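PDB 3U64: protein TP_0956 from Treponema pallidum subsp. pallidum, which is a lipoprotein built of tetratricopeptide-like repeats that probably serves as the T component of a TRAP transporter and may act through protein-protein interactions. Local coordinates for residues V44-P49 and Y79-F83; T206-A210 and T244-L249; L263-L267 and A288-K292. All coordinates share one frame; numbering follows the deposited sequence.

Overall arrangement
The three contacts follow one another along an all-helical chain, in series, without nesting or crossing. Contact 1 comes first: 44-49 on helix 41-61 meets 79-83 on helix 66-89, closing a largely helical loop of 29 residues. Contact 2 closes 33 residues by bringing helix 196-211 beside helix 240-250, on the opposite side of the chain's centre from contact 1 and about 25 Å from it, centre to centre. Contact 3 joins helix 256-268 to helix 278-293 across 20 residues. Helices 240-250 and 256-268 are consecutive, and contacts 2 and 3 touch directly where A246 CB lies 3.7 Å from L263 CD2. Contact 1 touches neither of them.

Contact 1: residues V44-P49 and Y79-F83; sequences VAQSLP and YANAF
The ring of F83 faces A45 and is flanked by V44 and L48. A45 CA stands 4.0 Å above the ring plane, offset toward the rim, while A45 CB comes within 3.5 Å of F83 CD1. The opposite face of the same ring carries A82 CB, so the phenyl group is held between one residue of its own helix and one of the partner. V44 and L48 each cross the F83 side chain at about a right angle: V44 CG1 reaches F83 CZ at 3.8 Å, and L48 CD1 reaches F83 CE2 at 3.9 Å. V44 puts CG1 there by setting it anti to its backbone N (chi1 -176°). One turn earlier on helix 66-89, Y79 CD1 approaches L48 CB at 4.1 Å, and one face of the tyrosine ring is covered by F83 CB. No direct hydrogen bond links the segments. Instead, a water in the plane of the Y79 ring, at its edge, accepts from Y79 OH and donates to A45 O, both at 2.6 Å, which ties the phenol to a backbone carbonyl. Q46 packs on P49 of one neighbouring subunit and Y79 on L43 of the other, so the contact takes part in the three-chain assembly. With short-segment axes 11.3 Å apart at 155°, the arrangement is an antiparallel hairpin of two consecutive helices, consistent with the protein's TPR-clan fold.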
loop_
_atom_site.group_PDB
_atom_site.type_symbol
_atom_site.label_atom_id
_atom_site.label_comp_id
_atom_site.label_asym_id
_atom_site.label_seq_id
_atom_site.Cartn_x
_atom_site.Cartn_y
_atom_site.Cartn_z
ATOM N N VAL A 44 -5.925 -2.865 -6.520
ATOM C CA VAL A 44 -6.173 -1.482 -6.902
ATOM C C VAL A 44 -6.057 -0.562 -5.674
ATOM O O VAL A 44 -5.290 0.395 -5.692
ATOM C CB VAL A 44 -7.511 -1.332 -7.607
ATOM C CG1 VAL A 44 -7.693 0.082 -8.071
ATOM C CG2 VAL A 44 -7.556 -2.272 -8.816
ATOM N N ALA A 45 -6.779 -0.891 -4.600
ATOM C CA ALA A 45 -6.783 -0.093 -3.391
ATOM C C ALA A 45 -5.373 0.146 -2.876
ATOM O O ALA A 45 -5.058 1.232 -2.401
ATOM C CB ALA A 45 -7.654 -0.763 -2.300
ATOM N N GLN A 46 -4.525 -0.871 -2.948
ATOM C CA GLN A 46 -3.176 -0.752 -2.387
ATOM C C GLN A 46 -2.194 -0.029 -3.300
ATOM O O GLN A 46 -1.195 0.512 -2.831
ATOM C CB GLN A 46 -2.618 -2.123 -2.012
ATOM C CG GLN A 46 -3.443 -2.801 -0.931
ATOM C CD GLN A 46 -2.814 -4.076 -0.435
ATOM O OE1 GLN A 46 -1.604 -4.134 -0.202
ATOM N NE2 GLN A 46 -3.628 -5.112 -0.269
ATOM N N SER A 47 -2.475 -0.012 -4.598
ATOM C CA SER A 47 -1.566 0.647 -5.533
ATOM C C SER A 47 -1.977 2.069 -5.875
ATOM O O SER A 47 -1.137 2.878 -6.233
ATOM C CB SER A 47 -1.352 -0.199 -6.803
ATOM O OG SER A 47 -2.578 -0.596 -7.375
ATOM N N LEU A 48 -3.257 2.404 -5.730
ATOM C CA LEU A 48 -3.711 3.733 -6.140
ATOM C C LEU A 48 -3.078 4.929 -5.356
ATOM O O LEU A 48 -2.772 5.964 -5.948
ATOM C CB LEU A 48 -5.242 3.815 -6.164
ATOM C CG LEU A 48 -5.899 3.357 -7.469
ATOM C CD1 LEU A 48 -7.401 3.621 -7.451
ATOM C CD2 LEU A 48 -5.247 4.057 -8.663
ATOM N N PRO A 49 -2.853 4.778 -4.038
ATOM C CA PRO A 49 -2.290 5.926 -3.306
ATOM C C PRO A 49 -1.009 6.557 -3.898
ATOM O O PRO A 49 -0.996 7.781 -4.074
ATOM C CB PRO A 49 -2.050 5.364 -1.900
ATOM C CG PRO A 49 -3.114 4.285 -1.760
ATOM C CD PRO A 49 -3.167 3.651 -3.135
ATOM N N TYR A 79 -11.151 7.589 -6.199
ATOM C CA TYR A 79 -10.608 6.966 -5.013
ATOM C C TYR A 79 -11.494 7.252 -3.798
ATOM O O TYR A 79 -11.834 6.343 -3.043
ATOM C CB TYR A 79 -9.199 7.460 -4.736
ATOM C CG TYR A 79 -8.576 6.778 -3.562
ATOM C CD1 TYR A 79 -8.000 5.524 -3.700
ATOM C CD2 TYR A 79 -8.567 7.381 -2.303
ATOM C CE1 TYR A 79 -7.423 4.878 -2.627
ATOM C CE2 TYR A 79 -7.987 6.751 -1.219
ATOM C CZ TYR A 79 -7.417 5.492 -1.387
ATOM O OH TYR A 79 -6.846 4.842 -0.314
ATOM N N ALA A 80 -11.864 8.512 -3.597
ATOM C CA ALA A 80 -12.649 8.842 -2.409
ATOM C C ALA A 80 -13.910 7.988 -2.353
ATOM O O ALA A 80 -14.298 7.501 -1.297
ATOM C CB ALA A 80 -13.006 10.310 -2.384
ATOM N N ASN A 81 -14.553 7.806 -3.497
ATOM C CA ASN A 81 -15.780 7.035 -3.518
ATOM C C ASN A 81 -15.537 5.546 -3.310
ATOM O O ASN A 81 -16.056 4.937 -2.378
ATOM C CB ASN A 81 -16.524 7.228 -4.831
ATOM C CG ASN A 81 -17.702 6.279 -4.960
ATOM O OD1 ASN A 81 -18.245 5.818 -3.963
ATOM N ND2 ASN A 81 -18.089 5.975 -6.185
ATOM N N ALA A 82 -14.752 4.965 -4.203
ATOM C CA ALA A 82 -14.560 3.523 -4.216
ATOM C C ALA A 82 -13.796 2.995 -3.001
ATOM O O ALA A 82 -14.093 1.913 -2.521
ATOM C CB ALA A 82 -13.876 3.090 -5.513
ATOM N N PHE A 83 -12.823 3.749 -2.492
ATOM C CA PHE A 83 -11.947 3.181 -1.470
ATOM C C PHE A 83 -11.967 3.868 -0.112
ATOM O O PHE A 83 -11.275 3.447 0.812
ATOM C CB PHE A 83 -10.527 3.000 -2.024
ATOM C CG PHE A 83 -10.488 2.105 -3.229
ATOM C CD1 PHE A 83 -10.720 0.741 -3.094
ATOM C CD2 PHE A 83 -10.275 2.626 -4.500
ATOM C CE1 PHE A 83 -10.721 -0.097 -4.203
ATOM C CE2 PHE A 83 -10.276 1.794 -5.627
ATOM C CZ PHE A 83 -10.498 0.438 -5.478
HETATM O O HOH W 1 -6.248 2.293 -0.385
#

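Contact 2: residues T206-A210 and T244-L249; sequences TKFYA and TYADAL
Two nearly parallel helices of the TPR-like all-helical fold pack here, largely through threonine and alanine side chains, with K207 and L249 at the margins: the axes of 206-210 and 244-249 approach to 9.4 Å at 19°. The closest backbone approach pairs K207 with A248, whose CA atoms are 5.7 Å apart. On one side of that point the two threonines meet through their methyls, T206 CG2 lying 3.8 Å from T244 CG2. Both residues hold CG2 anti to the backbone N, which turns the methyls to the interface and leaves each OG1 beside its own backbone N. The hydroxyls are engaged elsewhere: T206 OG1 bonds W202 O, and T244 OG1 bonds N203 ND2 and D240 O. K207 crosses T244 at about a right angle, laying its CD 3.9 Å from T244 OG1. Further along, A210 CB fits against A248, at 3.3 Å from A248 O and 3.9 Å from A248 CB. L249 CD2 adds apolar cover, reaching T206 CG2 at 4.2 Å. No hydrogen bond or salt bridge spans the segments, so the contact rests on van der Waals contact, mostly between methyl and methylene groups and, in places, against a carbonyl or hydroxyl oxygen.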
loop_
_atom_site.group_PDB
_atom_site.type_symbol
_atom_site.label_atom_id
_atom_site.label_comp_id
_atom_site.label_asym_id
_atom_site.label_seq_id
_atom_site.Cartn_x
_atom_site.Cartn_y
_atom_site.Cartn_z
ATOM N N THR A 206 -29.489 13.158 -11.279
ATOM C CA THR A 206 -30.624 12.390 -10.755
ATOM C C THR A 206 -30.432 12.218 -9.258
ATOM O O THR A 206 -31.319 12.515 -8.465
ATOM C CB THR A 206 -30.736 11.007 -11.407
ATOM O OG1 THR A 206 -30.884 11.165 -12.825
ATOM C CG2 THR A 206 -31.967 10.242 -10.853
ATOM N N LYS A 207 -29.241 11.775 -8.880
ATOM C CA LYS A 207 -28.924 11.556 -7.483
ATOM C C LYS A 207 -29.008 12.844 -6.679
ATOM O O LYS A 207 -29.573 12.851 -5.594
ATOM C CB LYS A 207 -27.566 10.879 -7.335
ATOM C CG LYS A 207 -27.567 9.483 -7.926
ATOM C CD LYS A 207 -26.341 8.644 -7.529
ATOM C CE LYS A 207 -25.131 9.014 -8.351
ATOM N NZ LYS A 207 -23.965 8.145 -7.999
ATOM N N PHE A 208 -28.494 13.945 -7.218
ATOM C CA PHE A 208 -28.581 15.193 -6.482
ATOM C C PHE A 208 -30.033 15.599 -6.250
ATOM O O PHE A 208 -30.434 15.861 -5.112
ATOM C CB PHE A 208 -27.832 16.348 -7.172
ATOM C CG PHE A 208 -28.130 17.710 -6.554
ATOM C CD1 PHE A 208 -27.420 18.164 -5.430
ATOM C CD2 PHE A 208 -29.145 18.510 -7.068
ATOM C CE1 PHE A 208 -27.711 19.413 -4.837
ATOM C CE2 PHE A 208 -29.439 19.759 -6.493
ATOM C CZ PHE A 208 -28.722 20.209 -5.375
ATOM N N TYR A 209 -30.820 15.662 -7.324
ATOM C CA TYR A 209 -32.201 16.165 -7.222
ATOM C C TYR A 209 -33.023 15.320 -6.290
ATOM O O TYR A 209 -33.828 15.846 -5.543
ATOM C CB TYR A 209 -32.882 16.216 -8.586
ATOM C CG TYR A 209 -32.317 17.287 -9.463
ATOM C CD1 TYR A 209 -32.023 18.544 -8.945
ATOM C CD2 TYR A 209 -32.046 17.041 -10.799
ATOM C CE1 TYR A 209 -31.484 19.534 -9.742
ATOM C CE2 TYR A 209 -31.507 18.018 -11.604
ATOM C CZ TYR A 209 -31.223 19.258 -11.073
ATOM O OH TYR A 209 -30.682 20.222 -11.889
ATOM N N ALA A 210 -32.821 14.003 -6.330
ATOM C CA ALA A 210 -33.658 13.106 -5.544
ATOM C C ALA A 210 -33.336 13.219 -4.060
ATOM O O ALA A 210 -34.192 13.017 -3.208
ATOM C CB ALA A 210 -33.492 11.655 -6.018
ATOM N N THR A 244 -29.021 3.576 -9.513
ATOM C CA THR A 244 -29.574 4.909 -9.330
ATOM C C THR A 244 -31.110 4.882 -9.295
ATOM O O THR A 244 -31.731 5.496 -8.421
ATOM C CB THR A 244 -29.060 5.867 -10.406
ATOM O OG1 THR A 244 -27.646 6.067 -10.221
ATOM C CG2 THR A 244 -29.813 7.211 -10.340
ATOM N N TYR A 245 -31.721 4.146 -10.222
ATOM C CA TYR A 245 -33.175 4.006 -10.229
ATOM C C TYR A 245 -33.689 3.456 -8.898
ATOM O O TYR A 245 -34.622 4.003 -8.303
ATOM C CB TYR A 245 -33.628 3.105 -11.375
ATOM C CG TYR A 245 -35.129 3.058 -11.535
ATOM C CD1 TYR A 245 -35.822 4.147 -12.055
ATOM C CD2 TYR A 245 -35.859 1.931 -11.158
ATOM C CE1 TYR A 245 -37.203 4.120 -12.199
ATOM C CE2 TYR A 245 -37.245 1.892 -11.297
ATOM C CZ TYR A 245 -37.911 2.994 -11.822
ATOM O OH TYR A 245 -39.279 2.983 -11.972
ATOM N N ALA A 246 -33.052 2.395 -8.416
ATOM C CA ALA A 246 -33.478 1.737 -7.176
ATOM C C ALA A 246 -33.282 2.626 -5.948
ATOM O O ALA A 246 -34.175 2.782 -5.122
ATOM C CB ALA A 246 -32.728 0.413 -6.991
ATOM N N ASP A 247 -32.101 3.214 -5.860
ATOM C CA ASP A 247 -31.645 3.911 -4.672
ATOM C C ASP A 247 -32.180 5.341 -4.556
ATOM O O ASP A 247 -32.683 5.747 -3.507
ATOM C CB ASP A 247 -30.118 3.920 -4.684
ATOM C CG ASP A 247 -29.522 4.382 -3.379
ATOM O OD1 ASP A 247 -30.189 4.234 -2.338
ATOM O OD2 ASP A 247 -28.373 4.876 -3.394
ATOM N N ALA A 248 -32.067 6.105 -5.636
ATOM C CA ALA A 248 -32.487 7.506 -5.627
ATOM C C ALA A 248 -33.998 7.683 -5.799
ATOM O O ALA A 248 -34.589 8.595 -5.221
ATOM C CB ALA A 248 -31.736 8.292 -6.699
ATOM N N LEU A 249 -34.614 6.806 -6.589
ATOM C CA LEU A 249 -36.014 6.972 -6.966
ATOM C C LEU A 249 -36.963 5.989 -6.283
ATOM O O LEU A 249 -38.034 6.379 -5.827
ATOM C CB LEU A 249 -36.185 6.864 -8.477
ATOM C CG LEU A 249 -35.408 7.835 -9.375
ATOM C CD1 LEU A 249 -35.856 7.692 -10.815
ATOM C CD2 LEU A 249 -35.585 9.275 -8.917
#

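Contact 3: residues L263-L267 and A288-K292; sequences LDRAL and ARWLK. With SO4 (sulfate ion), chain B.
Apolar packing between L263, L267 and A288 forms the middle of this contact. A288 CB sits between two leucine branches, 3.9 Å from L267 CD2 and 4.0 Å from L263 CD2, with A266 CB slightly farther away. L263 crosses L291 at about a right angle, bringing its CD1 to 3.7 Å from L291 CB. The aliphatic part of K292 also belongs to this group: it runs past L263 and L267 in the opposite direction, with CG 3.6 Å from L263 CD1. L267 CD2 approaches the R289 guanidinium obliquely, 4.0 Å from R289 NH2.

The ionic part lies at the end of the same lysine. Two successive bends late in the chain bring K292 NZ to a salt bridge of 3.1 Å with D264 OD1, which it meets from above the carboxylate plane, 54° out of it. K292 NZ also bridges to D260, so two acidic residues of helix 256-268 share one ammonium group.

R289 NH1 also donates to a sulfate, probably from the crystallisation liquor, whose exact placing against the arginine is uncertain. The segment axes, 9.8 Å apart at 147°, describe an antiparallel pair of successive helices, consistent with the TPR-clan family of this protein.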
loop_
_atom_site.group_PDB
_atom_site.type_symbol
_atom_site.label_atom_id
_atom_site.label_comp_id
_atom_site.label_asym_id
_atom_site.label_seq_id
_atom_site.Cartn_x
_atom_site.Cartn_y
_atom_site.Cartn_z
ATOM N N LEU A 263 -32.320 -3.780 -9.260
ATOM C CA LEU A 263 -31.088 -4.382 -8.741
ATOM C C LEU A 263 -30.828 -5.762 -9.339
ATOM O O LEU A 263 -29.675 -6.171 -9.507
ATOM C CB LEU A 263 -31.114 -4.464 -7.218
ATOM C CG LEU A 263 -31.233 -3.115 -6.503
ATOM C CD1 LEU A 263 -31.297 -3.296 -4.981
ATOM C CD2 LEU A 263 -30.079 -2.203 -6.895
ATOM N N ASP A 264 -31.895 -6.481 -9.662
ATOM C CA ASP A 264 -31.721 -7.755 -10.356
ATOM C C ASP A 264 -31.123 -7.505 -11.736
ATOM O O ASP A 264 -30.282 -8.265 -12.211
ATOM C CB ASP A 264 -33.042 -8.506 -10.479
ATOM C CG ASP A 264 -33.419 -9.234 -9.199
ATOM O OD1 ASP A 264 -32.544 -9.400 -8.323
ATOM O OD2 ASP A 264 -34.592 -9.646 -9.074
ATOM N N ARG A 265 -31.555 -6.428 -12.377
ATOM C CA ARG A 265 -30.954 -6.036 -13.642
ATOM C C ARG A 265 -29.478 -5.635 -13.485
ATOM O O ARG A 265 -28.650 -6.061 -14.277
ATOM C CB ARG A 265 -31.785 -4.954 -14.328
ATOM C CG ARG A 265 -33.087 -5.511 -14.880
ATOM C CD ARG A 265 -33.818 -4.514 -15.744
ATOM N NE ARG A 265 -34.488 -3.501 -14.939
ATOM C CZ ARG A 265 -35.808 -3.337 -14.879
ATOM N NH1 ARG A 265 -36.616 -4.119 -15.591
ATOM N NH2 ARG A 265 -36.315 -2.381 -14.108
ATOM N N ALA A 266 -29.150 -4.857 -12.452
ATOM C CA ALA A 266 -27.745 -4.512 -12.173
ATOM C C ALA A 266 -26.896 -5.762 -11.993
ATOM O O ALA A 266 -25.776 -5.823 -12.475
ATOM C CB ALA A 266 -27.624 -3.619 -10.931
ATOM N N LEU A 267 -27.438 -6.755 -11.298
ATOM C CA LEU A 267 -26.702 -7.989 -11.004
ATOM C C LEU A 267 -26.679 -9.019 -12.144
ATOM O O LEU A 267 -25.933 -9.990 -12.082
ATOM C CB LEU A 267 -27.250 -8.639 -9.723
ATOM C CG LEU A 267 -27.047 -7.775 -8.468
ATOM C CD1 LEU A 267 -27.654 -8.410 -7.227
ATOM C CD2 LEU A 267 -25.571 -7.499 -8.259
ATOM N N ALA A 288 -24.969 -3.024 -5.258
ATOM C CA ALA A 288 -26.308 -3.560 -5.487
ATOM C C ALA A 288 -26.589 -4.785 -4.604
ATOM O O ALA A 288 -27.672 -4.926 -4.058
ATOM C CB ALA A 288 -26.497 -3.917 -6.976
ATOM N N ARG A 289 -25.607 -5.659 -4.462
ATOM C CA ARG A 289 -25.731 -6.780 -3.532
ATOM C C ARG A 289 -26.007 -6.303 -2.099
ATOM O O ARG A 289 -26.851 -6.865 -1.396
ATOM C CB ARG A 289 -24.459 -7.620 -3.553
ATOM C CG ARG A 289 -24.659 -9.044 -4.011
ATOM C CD ARG A 289 -23.334 -9.674 -4.424
ATOM N NE ARG A 289 -23.219 -9.745 -5.881
ATOM C CZ ARG A 289 -22.155 -9.358 -6.587
ATOM N NH1 ARG A 289 -21.079 -8.867 -5.981
ATOM N NH2 ARG A 289 -22.165 -9.470 -7.908
ATOM N N TRP A 290 -25.296 -5.265 -1.665
ATOM C CA TRP A 290 -25.509 -4.718 -0.325
ATOM C C TRP A 290 -26.916 -4.123 -0.167
ATOM O O TRP A 290 -27.591 -4.360 0.826
ATOM C CB TRP A 290 -24.463 -3.655 -0.038
ATOM C CG TRP A 290 -24.571 -3.028 1.300
ATOM C CD1 TRP A 290 -24.035 -3.490 2.466
ATOM C CD2 TRP A 290 -25.223 -1.793 1.619
ATOM N NE1 TRP A 290 -24.323 -2.627 3.495
ATOM C CE2 TRP A 290 -25.055 -1.578 3.003
ATOM C CE3 TRP A 290 -25.938 -0.852 0.871
ATOM C CZ2 TRP A 290 -25.580 -0.457 3.657
ATOM C CZ3 TRP A 290 -26.466 0.260 1.523
ATOM C CH2 TRP A 290 -26.281 0.449 2.901
ATOM N N LEU A 291 -27.345 -3.345 -1.153
ATOM C CA LEU A 291 -28.688 -2.783 -1.149
ATOM C C LEU A 291 -29.739 -3.878 -1.000
ATOM O O LEU A 291 -30.629 -3.770 -0.155
ATOM C CB LEU A 291 -28.937 -1.962 -2.413
ATOM C CG LEU A 291 -28.258 -0.591 -2.472
ATOM C CD1 LEU A 291 -28.348 0.001 -3.871
ATOM C CD2 LEU A 291 -28.870 0.359 -1.438
ATOM N N LYS A 292 -29.633 -4.933 -1.808
ATOM C CA LYS A 292 -30.568 -6.053 -1.697
ATOM C C LYS A 292 -30.564 -6.662 -0.289
ATOM O O LYS A 292 -31.625 -6.891 0.293
ATOM C CB LYS A 292 -30.309 -7.133 -2.753
ATOM C CG LYS A 292 -30.731 -6.737 -4.154
ATOM C CD LYS A 292 -30.726 -7.913 -5.086
ATOM C CE LYS A 292 -32.024 -8.700 -4.990
ATOM N NZ LYS A 292 -33.181 -8.003 -5.641
HETATM S S SO4 B . -19.885 -9.349 -2.231
HETATM O O1 SO4 B . -20.587 -9.536 -3.497
HETATM O O2 SO4 B . -18.461 -9.612 -2.432
HETATM O O3 SO4 B . -20.085 -7.974 -1.786
HETATM O O4 SO4 B . -20.419 -10.264 -1.225
#